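Thiol-disulfide oxidoreductase (PDB 3FW2) probably acts as a thiol-disulfide oxidoreductase of the TlpA-like family, of which this is the C-terminal thioredoxin-like domain. Local coordinates at residues 38-43 against 110-115; 59-64 against 70-75; 119-124 against 130-135. One frame throughout, in Å; residues are numbered along the deposited sequence. Where two conformers were deposited one is given.

Contact 1. Residues 38-43 against 110-115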
# COMPACT_ATOMS: atom_id res chain seq x y z
N ILE A 38 -0.93 17.60 2.02
CA ILE A 38 -1.01 16.54 1.00
C ILE A 38 -1.37 15.26 1.69
O ILE A 38 -0.69 14.88 2.66
CB ILE A 38 0.30 16.32 0.28
CG1 ILE A 38 0.75 17.59 -0.47
CG2 ILE A 38 0.18 15.19 -0.72
CD1 ILE A 38 2.12 17.40 -1.20
N ASN A 39 -2.52 14.66 1.32
CA ASN A 39 -2.94 13.37 1.88
C ASN A 39 -2.83 12.26 0.84
O ASN A 39 -3.20 12.43 -0.35
CB ASN A 39 -4.32 13.44 2.52
CG ASN A 39 -5.45 13.47 1.49
OD1 ASN A 39 -6.14 12.44 1.24
ND2 ASN A 39 -5.67 14.60 0.92
N PHE A 40 -2.35 11.12 1.29
CA PHE A 40 -2.17 9.96 0.44
C PHE A 40 -3.16 8.85 0.85
O PHE A 40 -3.38 8.60 2.04
CB PHE A 40 -0.77 9.38 0.61
CG PHE A 40 0.35 10.28 0.12
CD1 PHE A 40 0.81 10.19 -1.17
CD2 PHE A 40 0.88 11.24 0.94
CE1 PHE A 40 1.85 11.01 -1.62
CE2 PHE A 40 1.91 12.07 0.46
CZ PHE A 40 2.37 11.92 -0.81
N TRP A 41 -3.76 8.19 -0.15
CA TRP A 41 -4.82 7.24 0.09
C TRP A 41 -4.96 6.36 -1.14
O TRP A 41 -4.28 6.55 -2.15
CB TRP A 41 -6.15 7.99 0.33
CG TRP A 41 -6.66 8.73 -0.87
CD1 TRP A 41 -6.14 9.86 -1.43
CD2 TRP A 41 -7.76 8.34 -1.71
NE1 TRP A 41 -6.86 10.21 -2.54
CE2 TRP A 41 -7.85 9.31 -2.75
CE3 TRP A 41 -8.69 7.31 -1.67
CZ2 TRP A 41 -8.84 9.26 -3.73
CZ3 TRP A 41 -9.66 7.25 -2.64
CH2 TRP A 41 -9.72 8.20 -3.67
N ALA A 42 -5.87 5.40 -1.07
CA ALA A 42 -6.30 4.67 -2.26
C ALA A 42 -7.67 4.07 -2.06
O ALA A 42 -8.04 3.65 -0.95
CB ALA A 42 -5.32 3.53 -2.62
N SER A 43 -8.44 3.96 -3.14
CA SER A 43 -9.77 3.37 -3.03
C SER A 43 -9.73 1.88 -2.67
O SER A 43 -10.67 1.32 -2.13
CB SER A 43 -10.58 3.63 -4.33
OG SER A 43 -10.27 2.64 -5.31
N LYS A 110 7.35 6.49 -3.98
CA LYS A 110 8.73 6.25 -3.67
C LYS A 110 9.38 7.53 -3.22
O LYS A 110 10.16 7.54 -2.24
CB LYS A 110 9.43 5.68 -4.91
CG LYS A 110 8.73 4.44 -5.45
CD LYS A 110 9.50 3.78 -6.61
CE LYS A 110 8.97 4.22 -7.95
NZ LYS A 110 9.79 3.71 -9.11
N GLN A 111 9.13 8.61 -3.93
CA GLN A 111 9.81 9.90 -3.58
C GLN A 111 9.46 10.39 -2.17
O GLN A 111 10.31 10.97 -1.47
CB GLN A 111 9.47 10.99 -4.60
CG GLN A 111 9.97 10.77 -6.03
CD GLN A 111 11.48 10.69 -6.10
OE1 GLN A 111 12.12 11.69 -6.28
NE2 GLN A 111 12.05 9.49 -5.91
N TYR A 112 8.20 10.14 -1.76
CA TYR A 112 7.72 10.55 -0.45
C TYR A 112 7.85 9.42 0.60
O TYR A 112 7.33 9.59 1.68
CB TYR A 112 6.26 11.06 -0.52
CG TYR A 112 6.30 12.47 -1.02
CD1 TYR A 112 6.56 12.73 -2.36
CD2 TYR A 112 6.21 13.56 -0.13
CE1 TYR A 112 6.64 14.04 -2.84
CE2 TYR A 112 6.28 14.88 -0.59
CZ TYR A 112 6.50 15.11 -1.96
OH TYR A 112 6.64 16.44 -2.37
N SER A 113 8.49 8.30 0.24
CA SER A 113 8.78 7.18 1.18
C SER A 113 7.52 6.77 1.93
O SER A 113 7.52 6.62 3.16
CB SER A 113 9.87 7.58 2.17
OG SER A 113 11.03 7.88 1.40
N ILE A 114 6.42 6.61 1.19
CA ILE A 114 5.12 6.27 1.80
C ILE A 114 5.21 4.81 2.24
O ILE A 114 5.41 3.87 1.40
CB ILE A 114 3.98 6.51 0.80
CG1 ILE A 114 3.96 7.97 0.40
CG2 ILE A 114 2.61 6.13 1.37
CD1 ILE A 114 3.75 8.99 1.52
N TYR A 115 5.15 4.59 3.55
CA TYR A 115 5.30 3.25 4.04
C TYR A 115 3.99 2.58 4.40
O TYR A 115 3.94 1.37 4.57
CB TYR A 115 6.27 3.22 5.23
CG TYR A 115 5.88 4.07 6.39
CD1 TYR A 115 4.95 3.62 7.34
CD2 TYR A 115 6.49 5.33 6.59
CE1 TYR A 115 4.61 4.43 8.48
CE2 TYR A 115 6.12 6.13 7.70
CZ TYR A 115 5.23 5.67 8.63
OH TYR A 115 4.89 6.43 9.73

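Contact 2. Residues 59-64 against 70-75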
# COMPACT_ATOMS: atom_id res chain seq x y z
N GLU A 59 -13.40 17.88 7.57
CA GLU A 59 -13.59 19.00 8.50
C GLU A 59 -12.65 20.14 8.24
O GLU A 59 -13.04 21.31 8.30
CB GLU A 59 -13.46 18.57 9.95
CG GLU A 59 -14.65 17.83 10.41
CD GLU A 59 -15.77 18.77 10.87
OE1 GLU A 59 -16.61 19.20 10.03
OE2 GLU A 59 -15.81 19.07 12.08
N ILE A 60 -11.38 19.83 7.94
CA ILE A 60 -10.42 20.86 7.57
C ILE A 60 -10.84 21.59 6.29
O ILE A 60 -10.79 22.80 6.23
CB ILE A 60 -8.99 20.24 7.49
CG1 ILE A 60 -8.58 19.82 8.92
CG2 ILE A 60 -8.00 21.20 6.84
CD1 ILE A 60 -7.62 18.67 9.06
N TYR A 61 -11.28 20.85 5.29
CA TYR A 61 -11.65 21.45 4.00
C TYR A 61 -12.86 22.34 4.23
O TYR A 61 -12.93 23.46 3.68
CB TYR A 61 -11.97 20.33 2.99
CG TYR A 61 -12.52 20.84 1.67
CD1 TYR A 61 -11.70 21.51 0.80
CD2 TYR A 61 -13.84 20.64 1.32
CE1 TYR A 61 -12.17 21.98 -0.43
CE2 TYR A 61 -14.33 21.12 0.08
CZ TYR A 61 -13.46 21.78 -0.77
OH TYR A 61 -13.89 22.30 -2.00
N LYS A 62 -13.81 21.87 5.03
CA LYS A 62 -15.03 22.65 5.25
C LYS A 62 -14.67 23.99 5.87
O LYS A 62 -15.25 25.03 5.49
CB LYS A 62 -16.04 21.89 6.10
CG LYS A 62 -17.35 22.61 6.31
CD LYS A 62 -18.52 21.64 6.56
CE LYS A 62 -19.54 22.23 7.51
NZ LYS A 62 -20.77 21.37 7.72
N LYS A 63 -13.71 24.00 6.78
CA LYS A 63 -13.30 25.21 7.48
C LYS A 63 -12.38 26.10 6.65
O LYS A 63 -12.44 27.33 6.77
CB LYS A 63 -12.60 24.82 8.80
CG LYS A 63 -12.24 25.99 9.68
CD LYS A 63 -11.88 25.57 11.10
CE LYS A 63 -11.85 26.82 11.99
NZ LYS A 63 -11.02 26.61 13.22
N TYR A 64 -11.54 25.51 5.79
CA TYR A 64 -10.47 26.26 5.14
C TYR A 64 -10.50 26.31 3.63
O TYR A 64 -9.48 26.65 3.00
CB TYR A 64 -9.09 25.75 5.58
CG TYR A 64 -8.83 25.89 7.06
CD1 TYR A 64 -8.51 27.12 7.60
CD2 TYR A 64 -8.91 24.80 7.92
CE1 TYR A 64 -8.26 27.26 8.97
CE2 TYR A 64 -8.68 24.93 9.29
CZ TYR A 64 -8.34 26.17 9.80
OH TYR A 64 -8.07 26.34 11.15
N ILE A 70 -3.59 28.25 3.18
CA ILE A 70 -3.54 26.79 3.23
C ILE A 70 -4.35 26.21 2.07
O ILE A 70 -5.47 26.66 1.79
CB ILE A 70 -4.00 26.21 4.61
CG1 ILE A 70 -3.86 24.67 4.64
CG2 ILE A 70 -5.42 26.49 4.89
CD1 ILE A 70 -2.40 24.19 4.64
N GLY A 71 -3.72 25.23 1.40
CA GLY A 71 -4.35 24.43 0.37
C GLY A 71 -4.28 22.94 0.70
O GLY A 71 -3.48 22.53 1.54
N MSE A 72 -5.10 22.15 0.01
CA MSE A 72 -5.15 20.69 0.21
C MSE A 72 -5.08 19.93 -1.11
O MSE A 72 -5.74 20.29 -2.12
CB MSE A 72 -6.44 20.31 0.95
CG MSE A 72 -6.47 20.82 2.33
SE MSE A 72 -8.27 20.46 3.13
CE MSE A 72 -8.34 18.50 3.03
N LEU A 73 -4.33 18.83 -1.11
CA LEU A 73 -4.21 18.00 -2.31
C LEU A 73 -4.27 16.53 -1.87
O LEU A 73 -3.47 16.12 -1.05
CB LEU A 73 -2.85 18.19 -2.99
CG LEU A 73 -2.58 17.36 -4.25
CD1 LEU A 73 -3.63 17.63 -5.33
CD2 LEU A 73 -1.14 17.64 -4.74
N GLY A 74 -5.12 15.75 -2.52
CA GLY A 74 -5.18 14.31 -2.30
C GLY A 74 -4.44 13.63 -3.43
O GLY A 74 -4.71 13.88 -4.61
N ILE A 75 -3.54 12.74 -3.06
CA ILE A 75 -2.79 11.90 -3.98
C ILE A 75 -3.18 10.45 -3.78
O ILE A 75 -2.97 9.89 -2.69
CB ILE A 75 -1.30 12.06 -3.80
CG1 ILE A 75 -0.89 13.52 -4.08
CG2 ILE A 75 -0.57 11.09 -4.71
CD1 ILE A 75 0.58 13.83 -4.00
O HOH W 1 -7.77 26.02 1.02

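Contact 3. Residues 119-124 against 130-135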
# COMPACT_ATOMS: atom_id res chain seq x y z
N ALA A 119 -1.59 8.42 4.71
CA ALA A 119 -0.44 9.19 5.18
C ALA A 119 -0.72 10.63 4.82
O ALA A 119 -1.55 10.90 3.97
CB ALA A 119 0.89 8.72 4.44
N ASN A 120 0.01 11.57 5.45
CA ASN A 120 -0.02 12.95 5.00
C ASN A 120 1.31 13.67 5.23
O ASN A 120 2.24 13.16 5.89
CB ASN A 120 -1.22 13.71 5.56
CG ASN A 120 -1.14 13.92 7.03
OD1 ASN A 120 -0.09 14.31 7.53
ND2 ASN A 120 -2.27 13.71 7.74
N ILE A 121 1.44 14.83 4.62
CA ILE A 121 2.63 15.64 4.73
C ILE A 121 2.22 17.08 4.57
O ILE A 121 1.33 17.38 3.76
CB ILE A 121 3.74 15.20 3.75
CG1 ILE A 121 5.05 15.95 4.05
CG2 ILE A 121 3.36 15.50 2.30
CD1 ILE A 121 6.31 15.35 3.40
N LEU A 122 2.85 17.96 5.32
CA LEU A 122 2.51 19.39 5.33
C LEU A 122 3.72 20.17 4.90
O LEU A 122 4.77 19.99 5.46
CB LEU A 122 2.09 19.80 6.73
CG LEU A 122 1.71 21.26 7.00
CD1 LEU A 122 0.46 21.67 6.13
CD2 LEU A 122 1.41 21.45 8.48
N LEU A 123 3.53 21.00 3.87
CA LEU A 123 4.58 21.83 3.31
C LEU A 123 4.34 23.28 3.60
O LEU A 123 3.22 23.76 3.50
CB LEU A 123 4.61 21.66 1.81
CG LEU A 123 4.65 20.24 1.23
CD1 LEU A 123 4.85 20.21 -0.34
CD2 LEU A 123 5.80 19.50 1.95
N SER A 124 5.42 24.01 3.86
CA SER A 124 5.33 25.47 3.88
C SER A 124 5.15 26.01 2.44
O SER A 124 5.31 25.25 1.46
CB SER A 124 6.58 26.03 4.59
OG SER A 124 7.67 25.99 3.71
N LEU A 130 7.24 20.57 6.76
CA LEU A 130 6.95 20.99 8.14
C LEU A 130 6.60 19.84 9.08
O LEU A 130 7.02 19.84 10.25
CB LEU A 130 5.83 22.04 8.18
CG LEU A 130 6.04 23.32 7.39
CD1 LEU A 130 4.76 24.21 7.40
CD2 LEU A 130 7.29 24.07 7.95
N ALA A 131 5.83 18.87 8.61
CA ALA A 131 5.37 17.77 9.44
C ALA A 131 4.84 16.67 8.56
O ALA A 131 4.51 16.89 7.41
CB ALA A 131 4.22 18.25 10.35
N LYS A 132 4.81 15.48 9.12
CA LYS A 132 4.26 14.32 8.46
C LYS A 132 3.29 13.59 9.38
O LYS A 132 3.53 13.50 10.62
CB LYS A 132 5.36 13.35 8.06
CG LYS A 132 6.34 13.89 7.05
CD LYS A 132 7.67 13.14 7.00
CE LYS A 132 7.50 11.77 6.43
NZ LYS A 132 8.72 11.34 5.57
N ASN A 133 2.29 12.99 8.78
CA ASN A 133 1.38 12.06 9.44
C ASN A 133 0.72 12.69 10.67
O ASN A 133 0.63 12.10 11.72
CB ASN A 133 2.08 10.74 9.73
CG ASN A 133 2.52 10.05 8.45
OD1 ASN A 133 1.74 10.05 7.47
ND2 ASN A 133 3.80 9.60 8.38
N LEU A 134 0.27 13.93 10.50
CA LEU A 134 -0.41 14.65 11.58
C LEU A 134 -1.85 14.25 11.61
O LEU A 134 -2.47 13.99 10.60
CB LEU A 134 -0.33 16.16 11.40
CG LEU A 134 1.03 16.79 11.50
CD1 LEU A 134 0.77 18.29 11.32
CD2 LEU A 134 1.73 16.46 12.80
N ARG A 135 -2.40 14.14 12.82
CA ARG A 135 -3.75 13.71 13.02
C ARG A 135 -4.39 14.47 14.18
O ARG A 135 -3.70 15.04 14.99
CB ARG A 135 -3.77 12.22 13.36
CG ARG A 135 -3.05 11.30 12.34
CD ARG A 135 -3.12 9.83 12.73
NE ARG A 135 -3.65 9.64 14.08
CZ ARG A 135 -2.94 9.60 15.21
NH1 ARG A 135 -1.60 9.73 15.22
NH2 ARG A 135 -3.58 9.43 16.35

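Contact 1. Residues 38-43 against 110-115
I114 sets its terminal methyl on one face of the F40 ring, almost over the middle. I114 CD1 lies 3.7 Å from the centroid of the F40 ring and 12° off the ring normal, a CH-pi contact; it comes as close as 3.7 Å to F40 CD2. The F40 side chain leaves the strand with CG anti to the carbonyl carbon (chi1 -66°), which carries the ring across to the other segment.

F40 CZ reaches Y112 CG at 4.0 Å, and the two rings meet obliquely, planes at 43°. Y112 turns its hydroxyl away from this pair, to P12 O.

No hydrogen bond links the two segments. Within 110-115, S113, with positive phi, is the C' residue of a Schellman motif, its N bonded to K110 O at 3.1 Å, and the chain turns there to bring I114 inward. A serine in place of F40 would probably open a gap under I114 CD1 and beside Y112.

Strand 35-41 runs between strands 70-76 and 119-123. F40 also touches I75 on the former, while I114 and Y112 rest on A119 and I121 of the latter, so the end of helix 107-111 is seated on the sheet.

Contact 2. Residues 59-64 against 70-75
Y64 and I70 have one water between their backbone carbonyls. It lies 2.7 Å from Y64 O and probably donates to it; its 2.5 Å approach to I70 O is short and doubtful, since more acceptors are in reach than it has protons. The water would link the last part of the helix and the start of the strand, between segments with no direct hydrogen bond.

The rest of the contact is apolar. M72, deposited as selenomethionine, meets the helix through its selenium. Its chain runs extended to that atom and then bends at chi3 (60°), so CE turns alongside the helix and the selenium makes the closest approach, 3.6 Å from Y61 CA. The selenium lies at the edge of the Y61 ring, near its plane. I60 CG2 also comes within 3.8 Å of M72 SE, the two side chains crossing obliquely. W95 also packs on M72.

Beside the water, I70 CG2 touches Y64 CB at 3.8 Å. With I70 CG1 anti to the backbone N (chi1 -177°), that branch leads off and CG2 is left to meet Y64. The Y64 ring has K63 CG over one face, offset toward the rim, and the Y64 side chain also packs on I143 and V147 of helix 136-149; I60 rests on L139 of the same helix.

The short axes pass 9.6 Å apart at 142°, a helix running back across its sheet. Helix 48-64 is the crossover between parallel strands 35-41 and 70-76, the beta-alpha-beta unit of the thioredoxin fold.

Contact 3. Residues 119-124 against 130-135
N120 and N133 grip each other closely at one end of the strand pair. N133 N donates to N120 O at 2.9 Å, from above the carbonyl plane (53° out of it), and N133 OD1 accepts N120 N at 3.1 Å. N133 has positive phi, and its side chain curls back to the strand although its CB starts away from it. The N120 amide reaches past N133 to the next residue: OD1 accepts L134 N at 3.0 Å, and ND2 points nearly straight (172°) at L134 O, although the placing of ND2 is less sure. With CG lying between the backbone N and the carbonyl carbon (chi1 68°), the amide projects across to segment 130-135 and probably engages both polar groups of the L134 backbone.

Further along, the antiparallel hairpin of strands 119-123 and 129-132 carries a classic beta bulge: L130 and A131 both stand opposite L122. A131 O takes L122 N at 2.9 Å, and L130 N returns a bond to L122 O, in the carbonyl plane. L122 CB and A131 CB share one face of the sheet, where L134 CD1 lies 4.3 Å from L122 CD2; helix 136-149 covers L122 and L134 through K142, with I146 also on L122 and L139 also on L134.

On the opposite face I121 and K132 form the non-hydrogen-bonded pair, side by side and pointing the same way, with K132 CG 3.9 Å from I121 CG1. The looser, solvent side begins where the lysine chain bends off and its amine binds S5 O, and at partly exposed L130 and S124. L130 drapes over the strand end, with CD1 3.6 Å from S124 N. S124 bonds to K128 N through OG.

In the fold
Strand 35-41 ties the three contacts into one mixed sheet. Contacts 1 and 2, with centres about 16 Å apart, meet where N39 N lies 2.9 Å from L73 O. Contacts 1 and 3, about 11 Å apart, meet on its other edge, with I38 N 2.9 Å from I121 O. Contacts 2 and 3 touch more lightly, through I70 CD1 and L122 CD1 at 4.1 Å. Thioredoxins carry their redox motif in the turn after the strand equivalent to 35-41, ahead of the helix of contact 2; here that turn holds no cysteine. Bound acetate, probably from the crystallisation liquor, lies about 3 Å from the N120 side chain in contact 3.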